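Local coordinates for FMN Adenylyltransferase (Candida glabrata, PDB 3FWK), which catalyses the transfer of an adenylyl group from ATP to FMN, giving FAD and pyrophosphate in the last step of FAD biosynthesis, at residues Y222-L227 and E231-N236; P237-D242 and T246-N251. All coordinates share one frame; numbering follows the deposited sequence.

Overall arrangement
Past helix 202-212 the chain runs into a long irregular loop that lasts until helix 253-257, and both contacts lie in it. Interaction 1 comes first: three residues separate Y222-L227 from E231-N236, and the chain folds back there so that F224 meets P235. Interaction 2 opens directly after N236, with P237-D242 and T246-N251 closing a second, looser loop. The two loops follow in series, neither nested nor crossed, with centres about 15 Å apart. L239 joins them, packing against T225 and G223 of the first while meeting L248 of the second. Interaction 1 reaches helix 275-282 and residues L299-I305; interaction 2 is bonded to residues 286-289, and its H238 also touches L299 and A302.

Interaction 1. Residues Y222-L227 and E231-N236; sequences YGFTSL and EETLPN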
ATOM      1  N   TYR A 222       5.603  -3.581 -14.526  1.00 10.67           N
ATOM      2  CA  TYR A 222       5.334  -4.403 -15.693  1.00 11.45           C
ATOM      3  C   TYR A 222       3.914  -4.257 -16.226  1.00 11.56           C
ATOM      4  O   TYR A 222       3.522  -4.968 -17.153  1.00 13.84           O
ATOM      5  CB  TYR A 222       5.658  -5.872 -15.385  1.00 11.79           C
ATOM      6  CG  TYR A 222       7.170  -6.111 -15.288  1.00 10.91           C
ATOM      7  CD1 TYR A 222       7.857  -6.672 -16.355  1.00 12.12           C
ATOM      8  CD2 TYR A 222       7.883  -5.796 -14.146  1.00 11.14           C
ATOM      9  CE1 TYR A 222       9.242  -6.870 -16.311  1.00 12.21           C
ATOM     10  CE2 TYR A 222       9.265  -5.972 -14.087  1.00 11.75           C
ATOM     11  CZ  TYR A 222       9.934  -6.515 -15.171  1.00 11.87           C
ATOM     12  OH  TYR A 222      11.297  -6.696 -15.128  1.00 13.06           O
ATOM     13  N   GLY A 223       3.137  -3.308 -15.684  1.00 11.38           N
ATOM     14  CA  GLY A 223       1.812  -3.004 -16.264  1.00 11.75           C
ATOM     15  C   GLY A 223       0.646  -3.443 -15.411  1.00 10.48           C
ATOM     16  O   GLY A 223      -0.504  -3.201 -15.786  1.00 11.44           O
ATOM     17  N   PHE A 224       0.900  -4.085 -14.270  1.00 10.61           N
ATOM     18  CA  PHE A 224      -0.190  -4.392 -13.353  1.00 10.73           C
ATOM     19  C   PHE A 224      -0.636  -3.114 -12.670  1.00 10.90           C
ATOM     20  O   PHE A 224       0.196  -2.273 -12.281  1.00 11.14           O
ATOM     21  CB  PHE A 224       0.282  -5.409 -12.302  1.00 11.15           C
ATOM     22  CG  PHE A 224       0.521  -6.759 -12.886  1.00 11.06           C
ATOM     23  CD1 PHE A 224      -0.520  -7.668 -12.979  1.00 13.38           C
ATOM     24  CD2 PHE A 224       1.770  -7.154 -13.361  1.00 12.40           C
ATOM     25  CE1 PHE A 224      -0.290  -8.937 -13.492  1.00 14.72           C
ATOM     26  CE2 PHE A 224       1.986  -8.387 -13.922  1.00 14.09           C
ATOM     27  CZ  PHE A 224       0.961  -9.297 -13.964  1.00 14.12           C
ATOM     28  N   THR A 225      -1.958  -2.979 -12.486  1.00 10.93           N
ATOM     29  CA  THR A 225      -2.506  -1.886 -11.702  1.00 11.18           C
ATOM     30  C   THR A 225      -3.210  -2.345 -10.449  1.00 11.25           C
ATOM     31  O   THR A 225      -3.504  -1.533  -9.581  1.00 13.37           O
ATOM     32  CB  THR A 225      -3.481  -1.045 -12.558  1.00 11.27           C
ATOM     33  OG1 THR A 225      -4.521  -1.887 -13.073  1.00 11.23           O
ATOM     34  CG2 THR A 225      -2.748  -0.391 -13.711  1.00 12.12           C
ATOM     35  N   SER A 226      -3.498  -3.632 -10.355  1.00 12.44           N
ATOM     36  CA  SER A 226      -4.143  -4.180  -9.177  1.00 13.73           C
ATOM     37  C   SER A 226      -3.785  -5.621  -9.023  0.60 14.71           C
ATOM     38  O   SER A 226      -4.083  -6.418  -9.944  0.60 14.24           O
ATOM     39  CB  SER A 226      -5.692  -4.143  -9.333  1.00 16.25           C
ATOM     40  OG  SER A 226      -6.372  -4.722  -8.241  1.00 19.55           O
ATOM     41  N   LEU A 227      -3.205  -5.961  -7.862  1.00 14.12           N
ATOM     42  CA  LEU A 227      -2.620  -7.273  -7.649  1.00 15.18           C
ATOM     43  C   LEU A 227      -3.681  -8.152  -7.002  1.00 15.68           C
ATOM     44  O   LEU A 227      -3.860  -8.179  -5.800  1.00 19.39           O
ATOM     45  CB  LEU A 227      -1.364  -7.162  -6.791  1.00 15.15           C
ATOM     46  CG  LEU A 227      -0.297  -6.235  -7.404  1.00 17.28           C
ATOM     47  CD1 LEU A 227       0.907  -6.130  -6.461  1.00 19.25           C
ATOM     48  CD2 LEU A 227       0.127  -6.622  -8.815  1.00 19.73           C
ATOM     49  N   GLU A 231      -4.256 -16.450 -10.702  1.00 13.47           N
ATOM     50  CA  GLU A 231      -5.061 -17.077 -11.734  1.00 15.60           C
ATOM     51  C   GLU A 231      -5.870 -16.064 -12.532  1.00 15.47           C
ATOM     52  O   GLU A 231      -6.154 -16.315 -13.695  1.00 19.99           O
ATOM     53  CB  GLU A 231      -5.925 -18.241 -11.173  1.00 16.55           C
ATOM     54  CG  GLU A 231      -7.040 -17.991 -10.121  1.00 17.66           C
ATOM     55  CD  GLU A 231      -6.553 -17.978  -8.672  1.00 17.97           C
ATOM     56  OE1 GLU A 231      -7.433 -18.218  -7.782  1.00 20.00           O
ATOM     57  OE2 GLU A 231      -5.331 -17.802  -8.450  1.00 20.56           O
ATOM     58  N   GLU A 232      -6.250 -14.938 -11.927  1.00 12.61           N
ATOM     59  CA  GLU A 232      -7.174 -13.978 -12.570  1.00 13.04           C
ATOM     60  C   GLU A 232      -6.445 -12.740 -13.094  1.00 12.24           C
ATOM     61  O   GLU A 232      -6.977 -12.071 -13.971  1.00 13.88           O
ATOM     62  CB  GLU A 232      -8.232 -13.482 -11.568  1.00 14.73           C
ATOM     63  CG  GLU A 232      -7.637 -12.531 -10.446  0.60 16.58           C
ATOM     64  CD  GLU A 232      -8.607 -12.134  -9.305  0.60 16.50           C
ATOM     65  OE1 GLU A 232      -9.854 -12.303  -9.473  0.60 20.59           O
ATOM     66  OE2 GLU A 232      -8.113 -11.655  -8.244  0.60 15.47           O
ATOM     67  N   THR A 233      -5.313 -12.388 -12.513  1.00 11.70           N
ATOM     68  CA  THR A 233      -4.765 -11.040 -12.739  1.00 11.82           C
ATOM     69  C   THR A 233      -3.840 -10.987 -13.917  1.00 11.50           C
ATOM     70  O   THR A 233      -2.935 -11.792 -14.051  1.00 13.43           O
ATOM     71  CB  THR A 233      -4.007 -10.561 -11.481  1.00 12.88           C
ATOM     72  OG1 THR A 233      -4.888 -10.655 -10.360  1.00 13.35           O
ATOM     73  CG2 THR A 233      -3.558  -9.142 -11.626  1.00 14.74           C
ATOM     74  N   LEU A 234      -4.030  -9.989 -14.761  1.00 12.24           N
ATOM     75  CA  LEU A 234      -3.177  -9.742 -15.925  1.00 11.85           C
ATOM     76  C   LEU A 234      -2.705  -8.284 -15.860  1.00 11.81           C
ATOM     77  O   LEU A 234      -3.343  -7.438 -15.226  1.00 11.07           O
ATOM     78  CB  LEU A 234      -3.966  -9.936 -17.241  1.00 13.29           C
ATOM     79  CG  LEU A 234      -4.376 -11.379 -17.498  1.00 14.74           C
ATOM     80  CD1 LEU A 234      -5.366 -11.438 -18.645  1.00 16.53           C
ATOM     81  CD2 LEU A 234      -3.139 -12.278 -17.795  1.00 18.12           C
ATOM     82  N   PRO A 235      -1.642  -7.941 -16.595  1.00 11.27           N
ATOM     83  CA  PRO A 235      -1.330  -6.524 -16.782  1.00 11.99           C
ATOM     84  C   PRO A 235      -2.545  -5.829 -17.404  1.00 11.62           C
ATOM     85  O   PRO A 235      -3.340  -6.434 -18.106  1.00 12.62           O
ATOM     86  CB  PRO A 235      -0.121  -6.559 -17.747  1.00 12.80           C
ATOM     87  CG  PRO A 235       0.507  -7.909 -17.518  1.00 13.39           C
ATOM     88  CD  PRO A 235      -0.685  -8.823 -17.295  1.00 12.78           C
ATOM     89  N   ASN A 236      -2.710  -4.541 -17.115  1.00 11.33           N
ATOM     90  CA  ASN A 236      -3.937  -3.875 -17.480  1.00 11.52           C
ATOM     91  C   ASN A 236      -4.010  -3.647 -18.985  1.00 11.44           C
ATOM     92  O   ASN A 236      -3.121  -3.032 -19.548  1.00 11.82           O
ATOM     93  CB  ASN A 236      -4.009  -2.554 -16.715  1.00 11.97           C
ATOM     94  CG  ASN A 236      -5.387  -1.925 -16.763  1.00 11.47           C
ATOM     95  OD1 ASN A 236      -5.970  -1.767 -17.827  1.00 12.83           O
ATOM     96  ND2 ASN A 236      -5.910  -1.555 -15.603  1.00 12.55           N
TER
HETATM   97  O   HOH W   1      -3.501  -5.061 -13.702  1.00 15.93           O
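F224 and P235 make the dense half of this contact. The proline ring lies over one face of the phenyl ring, with P235 CG 4.1 Å from the centroid of the F224 ring and 22° off its normal, a CH-pi contact; P235 CD closes on F224 CZ at 3.7 Å. At the ring's edge T233 CG2 comes to 3.6 Å from F224 CD1, and the same methyl presses on S226 O. F118 meets the phenylalanine edge-to-face, and I281 of helix 275-282 also touches it.

Beside this apolar patch the backbone is fastened by N236 N to G223 O at 2.9 Å, almost straight at the hydrogen but 40° above the carbonyl plane. N236 CG stands anti to its own backbone N (chi1 -167°), which carries the amide across to T225: N236 ND2 reaches T225 OG1 at 2.9 Å, in the amide plane. A water links T225 N (2.9 Å) to L234 O (2.8 Å), and T225 O accepts from K69.

The looser side is at L227, partly exposed and pointing away; the L234 side chain also turns away, though its backbone packs beside the F224 ring.

T225 OG1 receives the amide proton and gives its own to E300 O, while N236 ND2 also donates to L299 O. These buried polar groups are thus satisfied jointly by one another and by two carbonyls, which pins the loop to the C-terminal segment.

Interaction 2. Residues P237-D242 and T246-N251; sequences PHLRKD and TPLKLN
R240 NH2 meets D242 OD2 at 3.0 Å in a salt bridge that stays within the first segment. The bond is bent, 137° at the hydrogen, and reaches the oxygen on its anti side, with D242 OD2 lying 28° out of the guanidinium plane. Each partner is held a second time: R240 NH1 pairs with E286, and D242 OD1 accepts the backbone N-H of N244 in an Asx turn in the link between the two segments.

No hydrogen bond joins P237-D242 to T246-N251. They meet through two leucines whose side chains cross at about a right angle, methyl to methyl, with L239 CD2 3.5 Å from L248 CD1. That L248 methyl also lies 3.7 Å from H238 O. Residues 237-239 form a short 3-10 turn, closed by R240 N to P237 O at 3.2 Å and entered through an Asx turn in which N236 OD1 accepts H238 N; the whole loop belongs to the irregular segment leading to helix 253-257 in this Rossmann-like protein.

With chi1 at -57°, L239 CG sits beside the backbone N, and from there its two methyls part to different neighbours: CD2 goes to L248, whereas L239 CD1 packs on T225 CG2 at 3.6 Å. Y289 bridges the segments from outside, its backbone bonded to that of L239 and its hydroxyl taking L248 N. K241 pairs with D287 through both backbone and side chain, so P237-D242 runs alongside residues 286-289.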
ATOM      1  N   PRO A 237      -5.098  -4.102 -19.649  1.00 11.89           N
ATOM      2  CA  PRO A 237      -5.122  -3.992 -21.118  1.00 13.26           C
ATOM      3  C   PRO A 237      -5.176  -2.557 -21.579  1.00 12.54           C
ATOM      4  O   PRO A 237      -4.768  -2.260 -22.706  1.00 13.00           O
ATOM      5  CB  PRO A 237      -6.407  -4.767 -21.506  1.00 14.30           C
ATOM      6  CG  PRO A 237      -7.303  -4.660 -20.257  1.00 13.86           C
ATOM      7  CD  PRO A 237      -6.279  -4.791 -19.109  1.00 12.91           C
ATOM      8  N   HIS A 238      -5.636  -1.630 -20.733  1.00 12.24           N
ATOM      9  CA  HIS A 238      -5.615  -0.196 -21.081  1.00 13.07           C
ATOM     10  C   HIS A 238      -4.200   0.359 -21.151  1.00 12.83           C
ATOM     11  O   HIS A 238      -4.013   1.462 -21.671  1.00 14.63           O
ATOM     12  CB  HIS A 238      -6.464   0.598 -20.093  1.00 14.41           C
ATOM     13  CG  HIS A 238      -7.898   0.203 -20.118  1.00 14.03           C
ATOM     14  ND1 HIS A 238      -8.793   0.698 -21.048  1.00 17.48           N
ATOM     15  CD2 HIS A 238      -8.580  -0.709 -19.384  1.00 15.82           C
ATOM     16  CE1 HIS A 238      -9.972   0.125 -20.858  1.00 18.07           C
ATOM     17  NE2 HIS A 238      -9.869  -0.740 -19.866  1.00 17.72           N
ATOM     18  N   LEU A 239      -3.220  -0.384 -20.623  1.00 12.34           N
ATOM     19  CA  LEU A 239      -1.809  -0.001 -20.654  1.00 12.08           C
ATOM     20  C   LEU A 239      -1.000  -0.737 -21.699  1.00 11.99           C
ATOM     21  O   LEU A 239       0.218  -0.572 -21.760  1.00 12.40           O
ATOM     22  CB  LEU A 239      -1.176  -0.190 -19.264  1.00 11.77           C
ATOM     23  CG  LEU A 239      -1.892   0.605 -18.152  1.00 12.33           C
ATOM     24  CD1 LEU A 239      -1.158   0.422 -16.864  1.00 12.69           C
ATOM     25  CD2 LEU A 239      -2.018   2.106 -18.500  1.00 14.32           C
ATOM     26  N   ARG A 240      -1.660  -1.537 -22.553  1.00 12.57           N
ATOM     27  CA  ARG A 240      -0.901  -2.268 -23.543  1.00 13.67           C
ATOM     28  C   ARG A 240      -0.348  -1.324 -24.578  1.00 14.27           C
ATOM     29  O   ARG A 240      -1.070  -0.452 -25.081  1.00 16.21           O
ATOM     30  CB  ARG A 240      -1.800  -3.342 -24.189  1.00 15.63           C
ATOM     31  CG  ARG A 240      -1.016  -4.336 -25.051  1.00 17.20           C
ATOM     32  CD  ARG A 240      -1.920  -5.388 -25.677  1.00 20.76           C
ATOM     33  NE  ARG A 240      -2.843  -4.762 -26.623  1.00 22.75           N
ATOM     34  CZ  ARG A 240      -2.544  -4.497 -27.899  1.00 26.94           C
ATOM     35  NH1 ARG A 240      -1.358  -4.833 -28.411  1.00 26.15           N
ATOM     36  NH2 ARG A 240      -3.444  -3.894 -28.668  1.00 31.02           N
ATOM     37  N   LYS A 241       0.914  -1.496 -24.935  1.00 13.87           N
ATOM     38  CA  LYS A 241       1.524  -0.677 -25.970  1.00 16.80           C
ATOM     39  C   LYS A 241       1.106  -1.187 -27.302  1.00 18.13           C
ATOM     40  O   LYS A 241       1.162  -2.361 -27.605  1.00 19.53           O
ATOM     41  CB  LYS A 241       3.039  -0.728 -25.862  1.00 17.03           C
ATOM     42  CG  LYS A 241       3.526  -0.102 -24.581  1.00 17.62           C
ATOM     43  CD  LYS A 241       5.051  -0.032 -24.543  1.00 21.14           C
ATOM     44  CE  LYS A 241       5.590   0.476 -23.222  1.00 21.60           C
ATOM     45  NZ  LYS A 241       7.097   0.215 -23.204  1.00 24.69           N
ATOM     46  N   ASP A 242       0.779  -0.234 -28.167  1.00 20.76           N
ATOM     47  CA  ASP A 242       0.294  -0.549 -29.509  1.00 27.12           C
ATOM     48  C   ASP A 242       0.551   0.672 -30.397  1.00 31.03           C
ATOM     49  O   ASP A 242       0.134   1.763 -30.064  1.00 29.29           O
ATOM     50  CB  ASP A 242      -1.201  -0.850 -29.456  1.00 30.46           C
ATOM     51  CG  ASP A 242      -1.788  -1.221 -30.820  1.00 34.32           C
ATOM     52  OD1 ASP A 242      -1.263  -0.772 -31.869  1.00 35.78           O
ATOM     53  OD2 ASP A 242      -2.801  -1.952 -30.827  1.00 37.85           O
ATOM     54  N   THR A 246      -3.374   5.901 -29.276  1.00 33.71           N
ATOM     55  CA  THR A 246      -2.764   7.174 -28.868  1.00 31.40           C
ATOM     56  C   THR A 246      -1.794   6.852 -27.703  1.00 29.38           C
ATOM     57  O   THR A 246      -2.200   6.217 -26.716  1.00 26.57           O
ATOM     58  CB  THR A 246      -3.827   8.206 -28.417  1.00 31.45           C
ATOM     59  OG1 THR A 246      -4.788   8.412 -29.471  1.00 33.29           O
ATOM     60  CG2 THR A 246      -3.178   9.551 -28.077  1.00 32.76           C
ATOM     61  N   PRO A 247      -0.514   7.253 -27.826  1.00 28.72           N
ATOM     62  CA  PRO A 247       0.429   7.041 -26.714  1.00 27.17           C
ATOM     63  C   PRO A 247      -0.099   7.647 -25.421  1.00 24.14           C
ATOM     64  O   PRO A 247      -0.793   8.679 -25.431  1.00 23.94           O
ATOM     65  CB  PRO A 247       1.685   7.775 -27.176  1.00 29.67           C
ATOM     66  CG  PRO A 247       1.587   7.800 -28.690  1.00 31.71           C
ATOM     67  CD  PRO A 247       0.115   7.948 -28.968  1.00 31.87           C
ATOM     68  N   LEU A 248       0.169   6.969 -24.307  1.00 19.73           N
ATOM     69  CA  LEU A 248      -0.297   7.475 -23.033  1.00 18.49           C
ATOM     70  C   LEU A 248       0.708   8.482 -22.522  1.00 17.73           C
ATOM     71  O   LEU A 248       1.929   8.358 -22.753  1.00 21.94           O
ATOM     72  CB  LEU A 248      -0.459   6.362 -22.012  1.00 17.25           C
ATOM     73  CG  LEU A 248      -1.457   5.286 -22.383  1.00 18.56           C
ATOM     74  CD1 LEU A 248      -1.623   4.289 -21.248  1.00 17.38           C
ATOM     75  CD2 LEU A 248      -2.806   5.896 -22.718  1.00 21.38           C
ATOM     76  N   LYS A 249       0.182   9.451 -21.786  1.00 18.94           N
ATOM     77  CA  LYS A 249       1.025  10.481 -21.217  0.50 18.98           C
ATOM     78  C   LYS A 249       1.185  10.247 -19.730  1.00 17.88           C
ATOM     79  O   LYS A 249       0.316   9.679 -19.061  1.00 19.98           O
ATOM     80  CB  LYS A 249       0.483  11.883 -21.502  0.50 18.29           C
ATOM     81  CG  LYS A 249       0.427  12.225 -23.004  0.50 21.62           C
ATOM     82  CD  LYS A 249      -0.083  13.641 -23.247  0.50 22.11           C
ATOM     83  CE  LYS A 249      -0.991  13.691 -24.467  0.50 26.93           C
ATOM     84  NZ  LYS A 249      -2.303  13.063 -24.174  0.50 29.13           N
ATOM     85  N   LEU A 250       2.306  10.659 -19.221  1.00 15.54           N
ATOM     86  CA  LEU A 250       2.658  10.430 -17.835  1.00 15.37           C
ATOM     87  C   LEU A 250       2.262  11.632 -16.996  1.00 14.06           C
ATOM     88  O   LEU A 250       2.688  12.751 -17.277  1.00 15.75           O
ATOM     89  CB  LEU A 250       4.158  10.198 -17.748  1.00 15.65           C
ATOM     90  CG  LEU A 250       4.754  10.009 -16.339  1.00 16.35           C
ATOM     91  CD1 LEU A 250       4.119   8.857 -15.549  1.00 17.78           C
ATOM     92  CD2 LEU A 250       6.256   9.762 -16.430  1.00 19.89           C
ATOM     93  N   ASN A 251       1.488  11.402 -15.934  1.00 13.26           N
ATOM     94  CA  ASN A 251       1.073  12.452 -15.013  1.00 12.45           C
ATOM     95  C   ASN A 251       2.030  12.704 -13.860  1.00 13.23           C
ATOM     96  O   ASN A 251       1.812  13.653 -13.096  1.00 14.77           O
ATOM     97  CB  ASN A 251      -0.324  12.187 -14.450  1.00 14.92           C
ATOM     98  CG  ASN A 251      -1.395  12.463 -15.459  1.00 16.36           C
ATOM     99  OD1 ASN A 251      -1.652  13.637 -15.768  1.00 17.76           O
ATOM    100  ND2 ASN A 251      -2.039  11.419 -15.993  1.00 19.04           N
TER